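DUF2020 domain-containing protein (Corynebacterium diphtheriae, PDB 3V7B) is of unknown function and belongs to the DUF2020 family of the Mog1p/PsbP clan, forming a single antiparallel beta sheet with flanking helices. Local coordinates at residues G107-G110 with A115-A118. Residues are numbered along the deposited sequence; the frame is centred on the assembly and turned at random.
Sequences GRAG and AVYA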
# COMPACT_ATOMS: atom_id res chain seq x y z
N GLY A 107 -1.67 11.39 -3.67
CA GLY A 107 -3.17 11.54 -3.63
C GLY A 107 -3.86 10.51 -2.75
O GLY A 107 -3.29 9.47 -2.38
N ARG A 108 -5.13 10.77 -2.46
CA ARG A 108 -5.91 9.95 -1.58
C ARG A 108 -7.39 10.14 -1.96
O ARG A 108 -7.76 11.19 -2.52
CB ARG A 108 -5.68 10.31 -0.10
CG ARG A 108 -5.90 11.76 0.23
CD ARG A 108 -5.89 12.06 1.71
NE ARG A 108 -6.04 13.52 1.91
CZ ARG A 108 -6.29 14.11 3.08
NH1 ARG A 108 -6.39 13.37 4.19
NH2 ARG A 108 -6.43 15.45 3.15
N ALA A 109 -8.19 9.13 -1.70
CA ALA A 109 -9.60 9.10 -2.07
C ALA A 109 -10.23 7.94 -1.28
O ALA A 109 -9.56 6.87 -1.07
CB ALA A 109 -9.79 8.86 -3.56
N GLY A 110 -11.46 8.15 -0.81
CA GLY A 110 -12.21 7.10 -0.15
C GLY A 110 -13.61 7.10 -0.75
O GLY A 110 -14.25 8.13 -0.73
N ALA A 115 -10.60 2.60 -0.78
CA ALA A 115 -9.86 3.80 -0.53
C ALA A 115 -8.46 3.56 -1.05
O ALA A 115 -8.02 2.44 -1.07
CB ALA A 115 -9.82 4.12 0.97
N VAL A 116 -7.76 4.64 -1.32
CA VAL A 116 -6.35 4.60 -1.69
C VAL A 116 -5.59 5.76 -1.06
O VAL A 116 -6.14 6.84 -0.80
CB VAL A 116 -6.17 4.62 -3.24
CG1 VAL A 116 -6.70 5.96 -3.82
CG2 VAL A 116 -4.71 4.22 -3.66
N TYR A 117 -4.30 5.54 -0.82
CA TYR A 117 -3.45 6.56 -0.32
C TYR A 117 -2.11 6.26 -0.93
O TYR A 117 -1.50 5.16 -0.71
CB TYR A 117 -3.39 6.59 1.23
CG TYR A 117 -2.58 7.77 1.80
CD1 TYR A 117 -3.25 8.95 2.23
CD2 TYR A 117 -1.20 7.73 1.95
CE1 TYR A 117 -2.57 10.03 2.74
CE2 TYR A 117 -0.50 8.81 2.47
CZ TYR A 117 -1.21 9.96 2.89
OH TYR A 117 -0.59 11.07 3.41
N ALA A 118 -1.64 7.19 -1.75
CA ALA A 118 -0.44 6.98 -2.57
C ALA A 118 0.46 8.18 -2.58
O ALA A 118 0.06 9.28 -2.93
CB ALA A 118 -0.81 6.58 -3.99
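The phenol ring of Y117 and the aliphatic shaft of R108 rise side by side from one side of the sheet. R108 CB meets the ring obliquely at CD1, 3.6 Å away, and farther out R108 CD comes to 4.0 Å from Y117 CE1. The Y117 ring stands opposite its own backbone N about the CA-CB bond (chi1 -174°), while R108 places CG between its backbone N and carbonyl carbon (chi1 54°) and then runs extended to NE; the two side chains therefore lie alongside and point the same way, and the guanidinium plane ends perpendicular to the ring plane. Both polar ends are held beyond the pair: R108 NH1 forms a salt bridge with E139 and NE bonds to the P97 carbonyl, while Y117 OH bonds to that of E100. Because Y117 also packs on A138, E139 and A142, this face lies against helix 135-149. Along the same face, A115 CB approaches G110 CA at 4.0 Å.

The opposite face carries A109, V116 and A118. Here A109 CB and V116 CG1 touch lightly, and V116 and A118 pack against V127 of the next strand. Between the faces, the backbones are joined by two reciprocal pairs of hydrogen bonds, G107 with A118 and A109 with V116. V116 N lies 2.9 Å from A109 O, whereas A109 N to V116 O is the longest of the four, at 3.2 Å. V116 O also receives a CA-H...O contact from R108 CA, again at 3.2 Å. R108 and Y117 are the non-hydrogen-bonded pair between these two hydrogen-bonded ones. Such alternation, with strand directions 171° apart, marks antiparallel pairing, and the short turn joining strands 105-111 and 114-121 makes the unit a beta hairpin within the seven-stranded antiparallel sheet of this DUF2020 domain.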